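Local atomic coordinates of PrimPol AEP domain (PP-N190) (PDB entry 6ZP9), a protein that probably synthesises DNA and its primers as the archaeo-eukaryotic primase domain of the primase-polymerase of a cyanophage whose genome carries 2-aminoadenine. Residues A[115-127]-A[161-173]. Numbering follows the deposited sequence. Where two conformers were deposited one is given.
Sequences QLRTGGKSIHHYW and VMRLAGCPHQRTG
The imidazole of H124 is sandwiched between two methyl groups: M162 CE lies over one face, 3.7 Å from the ring centroid, and T118 CG2 over the other, 3.5 Å above the plane. Successive bends in the M162 chain (chi2 -69°, chi3 -81°) curl CE back onto the ring, close to Y126 as well. No hydrogen bond passes directly between 115-127 and 161-173; the case illustrates how two ordered waters can carry the polar link instead. One water, in the plane of both rings at their edges, bridges H124 ND1 and Y126 OH and donates to R163 O at 2.8 Å. A second accepts from R163 NH2 and donates to T118 O. That same NH2 gives a fairly straight bond to H169 ND1 (2.9 Å), nearly coplanar with both flat groups, which restrains the rotation of the imidazole. With CG anti to the backbone N (chi1 177°), the H169 ring lies against the backbone of the turn, where G120 CA makes a CH-pi contact over its face and G119 O sits above its rim, 3.6 Å from CD2. On the apolar flank L116 CD1 meets A165 CB at 3.7 Å, with I178 touching both residues. The contact thus couples the hairpin of strands 114-117 and 123-129, central in one antiparallel sheet, to outermost strand 161-163 of the other, which pairs with strand 67-71; helix 16-25 packs beside L116 and A165.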
# COMPACT_ATOMS: atom_id res chain seq x y z
N GLN A 115 -3.37 -7.50 -5.35
CA GLN A 115 -2.61 -6.52 -6.11
C GLN A 115 -3.46 -5.28 -6.29
O GLN A 115 -4.68 -5.29 -6.07
CB GLN A 115 -2.15 -7.09 -7.46
CG GLN A 115 -1.26 -8.32 -7.29
CD GLN A 115 -0.82 -8.92 -8.60
OE1 GLN A 115 -1.63 -9.50 -9.33
NE2 GLN A 115 0.48 -8.82 -8.89
N LEU A 116 -2.81 -4.18 -6.67
CA LEU A 116 -3.50 -2.91 -6.79
C LEU A 116 -3.01 -2.19 -8.04
O LEU A 116 -1.80 -2.02 -8.23
CB LEU A 116 -3.28 -2.04 -5.55
CG LEU A 116 -4.16 -0.78 -5.52
CD1 LEU A 116 -4.76 -0.59 -4.15
CD2 LEU A 116 -3.33 0.42 -5.91
N ARG A 117 -3.96 -1.78 -8.86
CA ARG A 117 -3.67 -0.95 -10.02
C ARG A 117 -3.81 0.51 -9.58
O ARG A 117 -4.88 0.91 -9.13
CB ARG A 117 -4.64 -1.30 -11.18
CG ARG A 117 -4.20 -0.91 -12.58
CD ARG A 117 -4.29 -2.10 -13.54
NE ARG A 117 -5.49 -2.90 -13.31
CZ ARG A 117 -5.59 -4.21 -13.54
NH1 ARG A 117 -6.74 -4.84 -13.28
NH2 ARG A 117 -4.57 -4.90 -14.04
N THR A 118 -2.77 1.30 -9.70
CA THR A 118 -2.80 2.65 -9.16
C THR A 118 -3.34 3.68 -10.13
O THR A 118 -3.80 4.74 -9.69
CB THR A 118 -1.40 3.11 -8.75
OG1 THR A 118 -0.58 3.21 -9.93
CG2 THR A 118 -0.78 2.14 -7.76
N GLY A 119 -3.28 3.41 -11.43
CA GLY A 119 -3.44 4.45 -12.42
C GLY A 119 -2.13 5.06 -12.91
O GLY A 119 -2.12 5.72 -13.95
N GLY A 120 -1.04 4.84 -12.20
CA GLY A 120 0.27 5.30 -12.59
C GLY A 120 1.12 4.20 -13.18
O GLY A 120 0.62 3.24 -13.78
N LYS A 121 2.45 4.31 -12.93
CA LYS A 121 3.41 3.48 -13.64
C LYS A 121 3.68 2.14 -12.96
O LYS A 121 4.43 1.34 -13.52
CB LYS A 121 4.73 4.23 -13.80
CG LYS A 121 5.41 4.56 -12.47
CD LYS A 121 6.75 5.24 -12.69
CE LYS A 121 7.33 5.74 -11.37
NZ LYS A 121 8.30 4.78 -10.78
N SER A 122 3.10 1.86 -11.79
CA SER A 122 3.47 0.68 -11.02
C SER A 122 2.24 -0.07 -10.53
O SER A 122 1.23 0.53 -10.17
CB SER A 122 4.30 1.07 -9.77
OG SER A 122 5.53 1.67 -10.15
N ILE A 123 2.34 -1.39 -10.55
CA ILE A 123 1.45 -2.27 -9.82
C ILE A 123 1.95 -2.38 -8.39
O ILE A 123 3.17 -2.41 -8.14
CB ILE A 123 1.40 -3.66 -10.49
CG1 ILE A 123 0.94 -3.55 -11.96
CG2 ILE A 123 0.58 -4.67 -9.66
CD1 ILE A 123 -0.49 -3.03 -12.15
N HIS A 124 1.03 -2.43 -7.43
CA HIS A 124 1.38 -2.66 -6.03
C HIS A 124 1.03 -4.09 -5.64
O HIS A 124 -0.06 -4.57 -5.96
CB HIS A 124 0.65 -1.66 -5.13
CG HIS A 124 1.15 -0.26 -5.25
ND1 HIS A 124 0.70 0.78 -4.47
CD2 HIS A 124 2.08 0.28 -6.08
CE1 HIS A 124 1.32 1.89 -4.80
NE2 HIS A 124 2.17 1.62 -5.78
N HIS A 125 1.97 -4.77 -4.98
CA HIS A 125 1.81 -6.16 -4.57
C HIS A 125 1.79 -6.23 -3.05
O HIS A 125 2.64 -5.63 -2.40
CB HIS A 125 2.95 -7.03 -5.11
CG HIS A 125 3.28 -6.76 -6.54
ND1 HIS A 125 2.74 -7.48 -7.58
CD2 HIS A 125 4.10 -5.84 -7.11
CE1 HIS A 125 3.20 -7.02 -8.72
NE2 HIS A 125 4.03 -6.02 -8.47
N TYR A 126 0.83 -6.97 -2.50
CA TYR A 126 0.70 -7.14 -1.06
C TYR A 126 0.68 -8.61 -0.66
O TYR A 126 0.02 -9.43 -1.29
CB TYR A 126 -0.58 -6.51 -0.55
CG TYR A 126 -0.65 -5.00 -0.56
CD1 TYR A 126 -1.00 -4.31 -1.71
CD2 TYR A 126 -0.44 -4.28 0.61
CE1 TYR A 126 -1.12 -2.94 -1.71
CE2 TYR A 126 -0.54 -2.92 0.62
CZ TYR A 126 -0.89 -2.25 -0.53
OH TYR A 126 -1.01 -0.88 -0.51
N TRP A 127 1.38 -8.93 0.43
CA TRP A 127 1.32 -10.24 1.06
C TRP A 127 0.86 -10.03 2.50
O TRP A 127 1.59 -9.43 3.31
CB TRP A 127 2.68 -10.95 0.99
CG TRP A 127 3.14 -11.34 -0.39
CD1 TRP A 127 3.07 -12.58 -0.98
CD2 TRP A 127 3.79 -10.49 -1.35
NE1 TRP A 127 3.62 -12.54 -2.24
CE2 TRP A 127 4.07 -11.28 -2.49
CE3 TRP A 127 4.16 -9.14 -1.36
CZ2 TRP A 127 4.69 -10.75 -3.63
CZ3 TRP A 127 4.78 -8.62 -2.49
CH2 TRP A 127 5.04 -9.43 -3.61
N VAL A 161 3.43 5.07 3.42
CA VAL A 161 2.07 5.19 2.89
C VAL A 161 2.02 4.56 1.51
O VAL A 161 3.01 4.53 0.78
CB VAL A 161 1.59 6.67 2.84
CG1 VAL A 161 1.63 7.30 4.21
CG2 VAL A 161 2.41 7.48 1.84
N MET A 162 0.85 4.06 1.13
CA MET A 162 0.63 3.46 -0.18
C MET A 162 -0.68 3.98 -0.76
O MET A 162 -1.63 4.27 -0.02
CB MET A 162 0.62 1.92 -0.03
CG MET A 162 1.94 1.27 0.36
SD MET A 162 3.19 1.34 -0.91
CE MET A 162 2.53 -0.03 -1.80
N ARG A 163 -0.72 4.07 -2.09
CA ARG A 163 -1.91 4.54 -2.79
C ARG A 163 -3.15 3.80 -2.32
O ARG A 163 -3.15 2.57 -2.20
CB ARG A 163 -1.76 4.31 -4.26
CG ARG A 163 -0.92 5.34 -4.96
CD ARG A 163 -1.51 6.74 -5.02
NE ARG A 163 -0.58 7.61 -5.68
CZ ARG A 163 -0.72 8.02 -6.91
NH1 ARG A 163 0.20 8.75 -7.45
NH2 ARG A 163 -1.76 7.74 -7.57
N LEU A 164 -4.23 4.54 -2.05
CA LEU A 164 -5.48 4.00 -1.54
C LEU A 164 -6.41 3.61 -2.70
O LEU A 164 -6.63 4.41 -3.62
CB LEU A 164 -6.13 5.04 -0.62
CG LEU A 164 -7.51 4.72 -0.05
CD1 LEU A 164 -7.46 3.49 0.85
CD2 LEU A 164 -8.08 5.95 0.68
N ALA A 165 -6.94 2.39 -2.66
CA ALA A 165 -7.88 1.93 -3.68
C ALA A 165 -9.14 2.78 -3.65
O ALA A 165 -9.55 3.29 -2.61
CB ALA A 165 -8.26 0.46 -3.45
N GLY A 166 -9.76 2.94 -4.82
CA GLY A 166 -11.01 3.66 -4.92
C GLY A 166 -10.90 5.16 -5.04
O GLY A 166 -11.94 5.83 -5.09
N CYS A 167 -9.69 5.72 -5.07
CA CYS A 167 -9.50 7.15 -5.27
C CYS A 167 -8.75 7.39 -6.57
O CYS A 167 -7.95 6.55 -7.00
CB CYS A 167 -8.72 7.80 -4.12
SG CYS A 167 -9.45 7.48 -2.50
N PRO A 168 -8.97 8.54 -7.21
CA PRO A 168 -8.33 8.79 -8.50
C PRO A 168 -6.85 9.12 -8.40
O PRO A 168 -6.39 9.79 -7.46
CB PRO A 168 -9.13 9.97 -9.07
CG PRO A 168 -9.71 10.64 -7.88
CD PRO A 168 -9.98 9.57 -6.87
N HIS A 169 -6.11 8.62 -9.40
CA HIS A 169 -4.79 9.11 -9.76
C HIS A 169 -5.01 10.44 -10.49
O HIS A 169 -5.54 10.46 -11.60
CB HIS A 169 -4.12 8.06 -10.64
CG HIS A 169 -2.77 8.44 -11.16
ND1 HIS A 169 -1.62 8.27 -10.43
CD2 HIS A 169 -2.38 8.93 -12.37
CE1 HIS A 169 -0.58 8.66 -11.15
NE2 HIS A 169 -1.02 9.06 -12.33
N GLN A 170 -4.64 11.55 -9.84
CA GLN A 170 -5.13 12.85 -10.29
C GLN A 170 -4.61 13.25 -11.67
O GLN A 170 -5.27 14.04 -12.35
CB GLN A 170 -4.77 13.92 -9.27
CG GLN A 170 -5.55 13.83 -7.97
CD GLN A 170 -7.00 14.29 -8.09
OE1 GLN A 170 -7.44 14.69 -9.16
NE2 GLN A 170 -7.72 14.27 -6.97
N ARG A 171 -3.47 12.73 -12.09
CA ARG A 171 -2.92 13.11 -13.39
C ARG A 171 -3.80 12.60 -14.52
O ARG A 171 -4.00 13.30 -15.52
CB ARG A 171 -1.49 12.58 -13.53
CG ARG A 171 -0.77 13.01 -14.82
CD ARG A 171 0.63 12.39 -14.91
NE ARG A 171 0.60 10.94 -14.69
CZ ARG A 171 0.82 10.02 -15.63
NH1 ARG A 171 1.09 10.39 -16.88
NH2 ARG A 171 0.77 8.73 -15.33
N THR A 172 -4.35 11.38 -14.39
CA THR A 172 -5.16 10.78 -15.43
C THR A 172 -6.64 10.65 -15.07
O THR A 172 -7.47 10.51 -15.97
CB THR A 172 -4.63 9.38 -15.78
OG1 THR A 172 -4.95 8.47 -14.71
CG2 THR A 172 -3.13 9.42 -15.95
N GLY A 173 -6.98 10.69 -13.79
CA GLY A 173 -8.34 10.42 -13.37
C GLY A 173 -8.68 8.96 -13.20
O GLY A 173 -9.77 8.65 -12.72
O HOH W 1 -3.42 5.75 -7.27
O HOH W 2 -1.43 0.46 -2.64